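Local coordinates for protein 3'-5' exonuclease crn-4 (Caenorhabditis elegans, PDB 5DK5) that degrades RNA and DNA from the 3' end as a metal-dependent DEDDh exonuclease and takes part in apoptotic DNA degradation, at residues H15-L21 with A210-V214; M176-L182 with T200-M205. The contacts are given in a common frame with arbitrary orientation. Residue numbers count along the deposited sequence, not the author numbering.

Contact 1: residues H15-L21 with A210-V214; sequences HCPFDTL and AKVTV
Loop-to-loop packing, apolar side chains plus a close backbone approach, joins a turning N-terminal segment that leads into strand 20-28 to a mostly extended loop between helix 191-207 and strand 216-219, at a partly buried margin of the fold away from the metal sites. The backbones come closest where His15 CA lies 5.3 Å from Lys211 CA and Cys16 CA 5.5 Å from Val212 CA, then diverge. Cys16 (phi/psi -119/131) makes a CA-H...O contact, Cys16 CA to Val212 O 3.6 Å. With chi1 t, Cys16 SG accepts a hydrogen bond from Phe18 N (3.5 Å) across Pro17 (-80/-1). In this RNase H-like fold, strand 20-28 runs between 41-50 and 116-120 inside the mixed sheet. Phe18 and Leu21 (both chi1 m) direct their CA-to-CB bonds toward 210-214: Phe18 CZ meets Val214 CG2 at 3.7 Å, Leu21 CD1 meets Val212 CG1 at 4.4 Å. Further out, Pro17 CG touches Thr213 CG2 at 3.6 Å, and Lys211 NZ reaches 3.4 Å from CD2 of the exposed His15 ring.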
ATOM      1  N   HIS B  15       7.814 -42.912 -10.469  1.00 72.18           N
ATOM      2  CA  HIS B  15       9.123 -42.328 -10.743  1.00 70.21           C
ATOM      3  C   HIS B  15       9.446 -41.242  -9.714  1.00 68.09           C
ATOM      4  O   HIS B  15      10.401 -40.480  -9.882  1.00 68.24           O
ATOM      5  CB  HIS B  15       9.164 -41.749 -12.161  1.00 72.89           C
ATOM      6  CG  HIS B  15       9.395 -42.773 -13.226  1.00 76.79           C
ATOM      7  ND1 HIS B  15       8.483 -43.764 -13.516  1.00 78.80           N
ATOM      8  CD2 HIS B  15      10.435 -42.966 -14.076  1.00 78.52           C
ATOM      9  CE1 HIS B  15       8.946 -44.520 -14.494  1.00 80.76           C
ATOM     10  NE2 HIS B  15      10.131 -44.054 -14.851  1.00 80.61           N
ATOM     11  N   CYS B  16       8.647 -41.185  -8.651  1.00 55.62           N
ATOM     12  CA  CYS B  16       8.793 -40.158  -7.622  1.00 52.83           C
ATOM     13  C   CYS B  16       9.086 -40.793  -6.262  1.00 49.13           C
ATOM     14  O   CYS B  16       8.389 -41.720  -5.852  1.00 48.84           O
ATOM     15  CB  CYS B  16       7.529 -39.303  -7.544  1.00 51.93           C
ATOM     16  SG  CYS B  16       7.586 -38.005  -6.284  1.00 43.74           S
ATOM     17  N   PRO B  17      10.114 -40.294  -5.551  1.00 44.67           N
ATOM     18  CA  PRO B  17      10.495 -40.919  -4.279  1.00 41.11           C
ATOM     19  C   PRO B  17       9.607 -40.519  -3.098  1.00 41.02           C
ATOM     20  O   PRO B  17       9.832 -40.996  -1.986  1.00 38.85           O
ATOM     21  CB  PRO B  17      11.922 -40.421  -4.072  1.00 43.76           C
ATOM     22  CG  PRO B  17      11.921 -39.069  -4.686  1.00 43.56           C
ATOM     23  CD  PRO B  17      10.991 -39.153  -5.876  1.00 44.28           C
ATOM     24  N   PHE B  18       8.625 -39.654  -3.338  1.00 43.30           N
ATOM     25  CA  PHE B  18       7.705 -39.209  -2.293  1.00 42.11           C
ATOM     26  C   PHE B  18       6.332 -39.846  -2.482  1.00 41.72           C
ATOM     27  O   PHE B  18       5.846 -39.962  -3.605  1.00 40.53           O
ATOM     28  CB  PHE B  18       7.576 -37.683  -2.301  1.00 42.73           C
ATOM     29  CG  PHE B  18       8.880 -36.964  -2.111  1.00 41.65           C
ATOM     30  CD1 PHE B  18       9.363 -36.702  -0.842  1.00 34.71           C
ATOM     31  CD2 PHE B  18       9.623 -36.548  -3.203  1.00 41.20           C
ATOM     32  CE1 PHE B  18      10.563 -36.041  -0.663  1.00 38.11           C
ATOM     33  CE2 PHE B  18      10.824 -35.886  -3.031  1.00 39.48           C
ATOM     34  CZ  PHE B  18      11.294 -35.633  -1.759  1.00 37.63           C
ATOM     35  N   ASP B  19       5.715 -40.263  -1.381  1.00 45.62           N
ATOM     36  CA  ASP B  19       4.359 -40.803  -1.425  1.00 47.73           C
ATOM     37  C   ASP B  19       3.319 -39.682  -1.439  1.00 42.30           C
ATOM     38  O   ASP B  19       2.164 -39.903  -1.806  1.00 39.29           O
ATOM     39  CB  ASP B  19       4.112 -41.732  -0.234  1.00 53.36           C
ATOM     40  CG  ASP B  19       4.587 -43.150  -0.492  1.00 61.59           C
ATOM     41  OD1 ASP B  19       5.575 -43.328  -1.236  1.00 63.40           O
ATOM     42  OD2 ASP B  19       3.967 -44.092   0.048  1.00 65.79           O
ATOM     43  N   THR B  20       3.738 -38.485  -1.040  1.00 41.48           N
ATOM     44  CA  THR B  20       2.848 -37.328  -0.988  1.00 38.82           C
ATOM     45  C   THR B  20       3.528 -36.084  -1.550  1.00 36.61           C
ATOM     46  O   THR B  20       4.675 -35.786  -1.218  1.00 36.14           O
ATOM     47  CB  THR B  20       2.388 -37.033   0.453  1.00 40.43           C
ATOM     48  OG1 THR B  20       1.805 -38.208   1.024  1.00 43.15           O
ATOM     49  CG2 THR B  20       1.366 -35.900   0.477  1.00 40.54           C
ATOM     50  N   LEU B  21       2.805 -35.367  -2.406  1.00 34.82           N
ATOM     51  CA  LEU B  21       3.264 -34.090  -2.941  1.00 32.61           C
ATOM     52  C   LEU B  21       2.241 -32.997  -2.652  1.00 35.40           C
ATOM     53  O   LEU B  21       1.067 -33.119  -3.000  1.00 33.44           O
ATOM     54  CB  LEU B  21       3.515 -34.191  -4.446  1.00 37.75           C
ATOM     55  CG  LEU B  21       4.639 -35.131  -4.888  1.00 34.40           C
ATOM     56  CD1 LEU B  21       4.685 -35.213  -6.403  1.00 35.25           C
ATOM     57  CD2 LEU B  21       5.983 -34.676  -4.335  1.00 33.89           C
ATOM     58  N   ALA B 210       6.727 -38.256 -17.151  1.00 60.73           N
ATOM     59  CA  ALA B 210       7.682 -37.329 -16.553  1.00 61.17           C
ATOM     60  C   ALA B 210       8.205 -37.866 -15.223  1.00 61.11           C
ATOM     61  O   ALA B 210       7.487 -38.555 -14.497  1.00 62.51           O
ATOM     62  CB  ALA B 210       7.047 -35.961 -16.357  1.00 60.28           C
ATOM     63  N   LYS B 211       9.459 -37.548 -14.918  1.00 55.33           N
ATOM     64  CA  LYS B 211      10.096 -37.970 -13.673  1.00 55.38           C
ATOM     65  C   LYS B 211      10.194 -36.795 -12.702  1.00 52.97           C
ATOM     66  O   LYS B 211      11.038 -35.911 -12.861  1.00 51.27           O
ATOM     67  CB  LYS B 211      11.481 -38.549 -13.958  1.00 57.65           C
ATOM     68  CG  LYS B 211      12.091 -39.312 -12.790  1.00 58.81           C
ATOM     69  CD  LYS B 211      12.923 -40.496 -13.272  1.00 61.05           C
ATOM     70  CE  LYS B 211      13.008 -41.597 -12.224  1.00 62.14           C
ATOM     71  NZ  LYS B 211      13.591 -42.851 -12.787  1.00 64.26           N
ATOM     72  N   VAL B 212       9.328 -36.798 -11.694  1.00 54.21           N
ATOM     73  CA  VAL B 212       9.193 -35.671 -10.780  1.00 50.99           C
ATOM     74  C   VAL B 212       9.938 -35.908  -9.468  1.00 50.90           C
ATOM     75  O   VAL B 212       9.707 -36.901  -8.779  1.00 52.65           O
ATOM     76  CB  VAL B 212       7.705 -35.386 -10.480  1.00 49.70           C
ATOM     77  CG1 VAL B 212       7.555 -34.166  -9.584  1.00 47.90           C
ATOM     78  CG2 VAL B 212       6.937 -35.188 -11.782  1.00 49.89           C
ATOM     79  N   THR B 213      10.839 -34.985  -9.140  1.00 47.72           N
ATOM     80  CA  THR B 213      11.629 -35.056  -7.914  1.00 44.51           C
ATOM     81  C   THR B 213      12.077 -33.656  -7.502  1.00 41.70           C
ATOM     82  O   THR B 213      11.976 -32.714  -8.285  1.00 40.95           O
ATOM     83  CB  THR B 213      12.879 -35.943  -8.087  1.00 44.55           C
ATOM     84  OG1 THR B 213      12.574 -37.056  -8.936  1.00 51.61           O
ATOM     85  CG2 THR B 213      13.375 -36.456  -6.742  1.00 39.95           C
ATOM     86  N   VAL B 214      12.567 -33.525  -6.272  1.00 39.13           N
ATOM     87  CA  VAL B 214      13.220 -32.296  -5.827  1.00 40.71           C
ATOM     88  C   VAL B 214      14.353 -31.933  -6.786  1.00 43.04           C
ATOM     89  O   VAL B 214      15.294 -32.708  -6.964  1.00 36.21           O
ATOM     90  CB  VAL B 214      13.778 -32.444  -4.391  1.00 34.16           C
ATOM     91  CG1 VAL B 214      14.691 -31.271  -4.024  1.00 59.17           C
ATOM     92  CG2 VAL B 214      12.637 -32.573  -3.384  1.00 33.41           C
TER

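Contact 2: residues M176-L182 with T200-M205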
ATOM      1  N   MET B 176       2.278 -24.495 -19.605  1.00 47.48           N
ATOM      2  CA  MET B 176       2.154 -25.917 -19.319  1.00 47.84           C
ATOM      3  C   MET B 176       0.768 -26.440 -19.687  1.00 52.09           C
ATOM      4  O   MET B 176       0.639 -27.542 -20.216  1.00 55.38           O
ATOM      5  CB  MET B 176       2.452 -26.186 -17.844  1.00 44.03           C
ATOM      6  CG  MET B 176       3.918 -26.007 -17.488  1.00 43.22           C
ATOM      7  SD  MET B 176       4.331 -26.457 -15.791  1.00 46.38           S
ATOM      8  CE  MET B 176       3.499 -25.162 -14.876  1.00 33.88           C
ATOM      9  N   ASN B 177      -0.266 -25.652 -19.416  1.00 43.72           N
ATOM     10  CA  ASN B 177      -1.623 -26.040 -19.782  1.00 49.12           C
ATOM     11  C   ASN B 177      -1.810 -26.075 -21.297  1.00 52.48           C
ATOM     12  O   ASN B 177      -2.555 -26.904 -21.820  1.00 54.98           O
ATOM     13  CB  ASN B 177      -2.648 -25.087 -19.160  1.00 48.01           C
ATOM     14  CG  ASN B 177      -3.081 -25.510 -17.764  1.00 45.10           C
ATOM     15  OD1 ASN B 177      -2.958 -26.674 -17.383  1.00 43.82           O
ATOM     16  ND2 ASN B 177      -3.606 -24.561 -16.999  1.00 43.20           N
ATOM     17  N   GLU B 178      -1.135 -25.171 -22.000  1.00 67.94           N
ATOM     18  CA  GLU B 178      -1.238 -25.105 -23.452  1.00 66.87           C
ATOM     19  C   GLU B 178      -0.480 -26.258 -24.106  1.00 67.03           C
ATOM     20  O   GLU B 178      -0.887 -26.768 -25.149  1.00 67.25           O
ATOM     21  CB  GLU B 178      -0.706 -23.768 -23.969  1.00 66.85           C
ATOM     22  CG  GLU B 178      -0.905 -23.556 -25.466  1.00 69.96           C
ATOM     23  CD  GLU B 178      -0.428 -22.193 -25.929  1.00 70.87           C
ATOM     24  OE1 GLU B 178       0.149 -21.451 -25.107  1.00 69.61           O
ATOM     25  OE2 GLU B 178      -0.632 -21.861 -27.117  1.00 72.64           O
ATOM     26  N   TYR B 179       0.622 -26.665 -23.484  1.00 64.26           N
ATOM     27  CA  TYR B 179       1.458 -27.729 -24.028  1.00 66.52           C
ATOM     28  C   TYR B 179       0.735 -29.071 -24.003  1.00 70.09           C
ATOM     29  O   TYR B 179       0.729 -29.802 -24.994  1.00 73.73           O
ATOM     30  CB  TYR B 179       2.768 -27.829 -23.244  1.00 66.29           C
ATOM     31  CG  TYR B 179       3.743 -28.838 -23.807  1.00 70.34           C
ATOM     32  CD1 TYR B 179       4.674 -28.470 -24.768  1.00 72.90           C
ATOM     33  CD2 TYR B 179       3.735 -30.157 -23.374  1.00 71.94           C
ATOM     34  CE1 TYR B 179       5.568 -29.389 -25.284  1.00 74.83           C
ATOM     35  CE2 TYR B 179       4.626 -31.083 -23.885  1.00 74.06           C
ATOM     36  CZ  TYR B 179       5.540 -30.693 -24.840  1.00 75.39           C
ATOM     37  OH  TYR B 179       6.428 -31.609 -25.352  1.00 77.02           O
ATOM     38  N   TYR B 180       0.129 -29.388 -22.862  1.00 58.12           N
ATOM     39  CA  TYR B 180      -0.590 -30.647 -22.690  1.00 59.23           C
ATOM     40  C   TYR B 180      -2.065 -30.501 -23.060  1.00 58.24           C
ATOM     41  O   TYR B 180      -2.854 -31.427 -22.864  1.00 60.74           O
ATOM     42  CB  TYR B 180      -0.453 -31.141 -21.248  1.00 57.98           C
ATOM     43  CG  TYR B 180       0.972 -31.463 -20.852  1.00 57.66           C
ATOM     44  CD1 TYR B 180       1.515 -32.716 -21.097  1.00 59.16           C
ATOM     45  CD2 TYR B 180       1.775 -30.513 -20.238  1.00 55.94           C
ATOM     46  CE1 TYR B 180       2.818 -33.014 -20.740  1.00 58.14           C
ATOM     47  CE2 TYR B 180       3.077 -30.800 -19.877  1.00 54.67           C
ATOM     48  CZ  TYR B 180       3.594 -32.051 -20.131  1.00 55.39           C
ATOM     49  OH  TYR B 180       4.891 -32.339 -19.774  1.00 54.03           O
ATOM     50  N   ASP B 181      -2.426 -29.342 -23.604  1.00 71.27           N
ATOM     51  CA  ASP B 181      -3.801 -29.060 -24.006  1.00 73.41           C
ATOM     52  C   ASP B 181      -4.765 -29.308 -22.848  1.00 71.23           C
ATOM     53  O   ASP B 181      -5.736 -30.056 -22.982  1.00 72.14           O
ATOM     54  CB  ASP B 181      -4.191 -29.914 -25.218  1.00 78.50           C
ATOM     55  CG  ASP B 181      -5.409 -29.373 -25.949  1.00 81.88           C
ATOM     56  OD1 ASP B 181      -6.183 -28.598 -25.346  1.00 81.76           O
ATOM     57  OD2 ASP B 181      -5.593 -29.722 -27.135  1.00 84.53           O
ATOM     58  N   LEU B 182      -4.480 -28.681 -21.711  1.00 62.74           N
ATOM     59  CA  LEU B 182      -5.327 -28.796 -20.530  1.00 62.26           C
ATOM     60  C   LEU B 182      -6.206 -27.555 -20.391  1.00 65.99           C
ATOM     61  O   LEU B 182      -5.717 -26.435 -20.535  1.00 66.64           O
ATOM     62  CB  LEU B 182      -4.474 -28.977 -19.274  1.00 58.69           C
ATOM     63  CG  LEU B 182      -3.657 -30.268 -19.186  1.00 59.55           C
ATOM     64  CD1 LEU B 182      -2.727 -30.219 -17.986  1.00 57.95           C
ATOM     65  CD2 LEU B 182      -4.567 -31.485 -19.104  1.00 61.80           C
ATOM     66  N   THR B 200      -3.064 -30.630 -11.602  1.00 43.50           N
ATOM     67  CA  THR B 200      -3.522 -31.323 -12.801  1.00 44.63           C
ATOM     68  C   THR B 200      -2.380 -31.460 -13.804  1.00 45.47           C
ATOM     69  O   THR B 200      -2.231 -32.498 -14.448  1.00 48.50           O
ATOM     70  CB  THR B 200      -4.700 -30.588 -13.460  1.00 42.47           C
ATOM     71  OG1 THR B 200      -5.744 -30.400 -12.496  1.00 41.01           O
ATOM     72  CG2 THR B 200      -5.245 -31.379 -14.641  1.00 39.09           C
ATOM     73  N   ILE B 201      -1.580 -30.407 -13.931  1.00 38.33           N
ATOM     74  CA  ILE B 201      -0.392 -30.447 -14.774  1.00 37.59           C
ATOM     75  C   ILE B 201       0.565 -31.516 -14.258  1.00 37.88           C
ATOM     76  O   ILE B 201       1.058 -32.341 -15.026  1.00 39.16           O
ATOM     77  CB  ILE B 201       0.323 -29.081 -14.812  1.00 39.35           C
ATOM     78  CG1 ILE B 201      -0.529 -28.057 -15.564  1.00 41.63           C
ATOM     79  CG2 ILE B 201       1.690 -29.191 -15.493  1.00 39.35           C
ATOM     80  CD1 ILE B 201      -0.140 -26.619 -15.290  1.00 41.21           C
ATOM     81  N   LEU B 202       0.818 -31.488 -12.953  1.00 36.75           N
ATOM     82  CA  LEU B 202       1.696 -32.458 -12.309  1.00 36.95           C
ATOM     83  C   LEU B 202       1.241 -33.882 -12.600  1.00 48.00           C
ATOM     84  O   LEU B 202       2.050 -34.747 -12.929  1.00 45.39           O
ATOM     85  CB  LEU B 202       1.735 -32.216 -10.797  1.00 40.33           C
ATOM     86  CG  LEU B 202       2.455 -33.259  -9.939  1.00 42.33           C
ATOM     87  CD1 LEU B 202       3.930 -33.331 -10.289  1.00 44.20           C
ATOM     88  CD2 LEU B 202       2.269 -32.943  -8.466  1.00 42.03           C
ATOM     89  N   GLN B 203      -0.063 -34.114 -12.484  1.00 49.88           N
ATOM     90  CA  GLN B 203      -0.641 -35.430 -12.727  1.00 48.69           C
ATOM     91  C   GLN B 203      -0.441 -35.857 -14.176  1.00 48.46           C
ATOM     92  O   GLN B 203       0.065 -36.944 -14.450  1.00 48.74           O
ATOM     93  CB  GLN B 203      -2.133 -35.424 -12.384  1.00 47.48           C
ATOM     94  CG  GLN B 203      -2.812 -36.779 -12.500  1.00 46.65           C
ATOM     95  CD  GLN B 203      -4.265 -36.736 -12.075  1.00 45.46           C
ATOM     96  OE1 GLN B 203      -5.022 -35.858 -12.492  1.00 44.94           O
ATOM     97  NE2 GLN B 203      -4.664 -37.683 -11.233  1.00 46.18           N
ATOM     98  N   ARG B 204      -0.844 -34.989 -15.099  1.00 47.72           N
ATOM     99  CA  ARG B 204      -0.725 -35.271 -16.525  1.00 48.81           C
ATOM    100  C   ARG B 204       0.724 -35.521 -16.921  1.00 49.58           C
ATOM    101  O   ARG B 204       1.003 -36.348 -17.789  1.00 49.86           O
ATOM    102  CB  ARG B 204      -1.301 -34.115 -17.349  1.00 48.87           C
ATOM    103  CG  ARG B 204      -1.096 -34.237 -18.857  1.00 51.89           C
ATOM    104  CD  ARG B 204      -1.763 -35.476 -19.434  1.00 55.38           C
ATOM    105  NE  ARG B 204      -3.220 -35.381 -19.399  1.00 57.37           N
ATOM    106  CZ  ARG B 204      -3.963 -34.803 -20.339  1.00 61.36           C
ATOM    107  NH1 ARG B 204      -3.400 -34.255 -21.410  1.00 63.55           N
ATOM    108  NH2 ARG B 204      -5.281 -34.771 -20.207  1.00 62.54           N
ATOM    109  N   MET B 205       1.642 -34.804 -16.283  1.00 50.20           N
ATOM    110  CA  MET B 205       3.053 -34.919 -16.617  1.00 53.56           C
ATOM    111  C   MET B 205       3.595 -36.320 -16.341  1.00 54.00           C
ATOM    112  O   MET B 205       4.266 -36.898 -17.195  1.00 55.49           O
ATOM    113  CB  MET B 205       3.872 -33.878 -15.851  1.00 53.12           C
ATOM    114  CG  MET B 205       3.872 -32.511 -16.515  1.00 54.73           C
ATOM    115  SD  MET B 205       4.763 -31.249 -15.586  1.00 43.92           S
ATOM    116  CE  MET B 205       6.430 -31.906 -15.608  1.00 87.37           C
TER
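A buried tyrosine hydroxyl without a polar partner in the model marks this contact: Tyr180 OH lies 3.4 Å from Met205 CG, while Tyr180 CZ approaches the same carbon at 3.7 Å. The ring (chi1 m) is carried toward helix 191-207 by the first residue to leave helical geometry after helix 172-179. That helix ends in a Schellman motif. Leu182 N donates to Asn177 O at 2.6 Å, Asp181 N more weakly to Glu178 O at 3.4 Å, and Asp181 takes the positive phi (53/53) of the C-prime position. The reversal returns Leu182 to the interface, where its CD1 lies 3.9 Å from Ile201 CG1 and its CD2 packs over one face of the Arg204 guanidinium, 3.5 Å from Arg204 NH2. Arg204 also lays its aliphatic part beside the tyrosine, with Tyr180 CD1 and Arg204 CG 3.8 Å apart, and its NH1 comes within 3.2 Å of Tyr180 O. Ile201 fills the middle of the interface: its CD1 meets Met176 CB at 3.7 Å and its CG1 approaches Asn177 OD1 at 3.3 Å. Asn177 ND2 hydrogen-bonds to Asn197 OD1, one turn before Ile201 on helix 191-207. The same helix carries the metal ligand Asp194, whose side chain is about 9 Å from that of Asn177; the packing lies near the Mg(2+) site but supplies none of its known protein ligands. Helix 151-161 adjoins both segments through Phe155 against Met176 and Ile154 against Met205, while Leu202 faces away onto Leu21 and Ile23 of strand 20-28.

How the contacts relate
Helix 191-207 connects the two sites, whose centres lie 16 Å apart: it supplies 200-205 to contact 2 and runs on to the loop 210-214 of contact 1. Ala210 N probably hydrogen-bonds to Met205 O at 2.8 Å. Leu202, turned away from 176-182, packs its CD1 3.8 Å from Val212 CG1 and its CD2 3.9 Å from Leu21 CD1. Contact 2, nested in sequence within the span closed by contact 1, buries 458 Å² between the C-terminal end of helix 172-179 and the side of helix 191-207; contact 1 buries 370 Å² and grades from exposed His15 and Lys211 to buried Phe18 and Val214. Contact 1 combines a CA-H...O approach with small apolar patches, contact 2 Ile201-centred apolar packing with a guanidinium face.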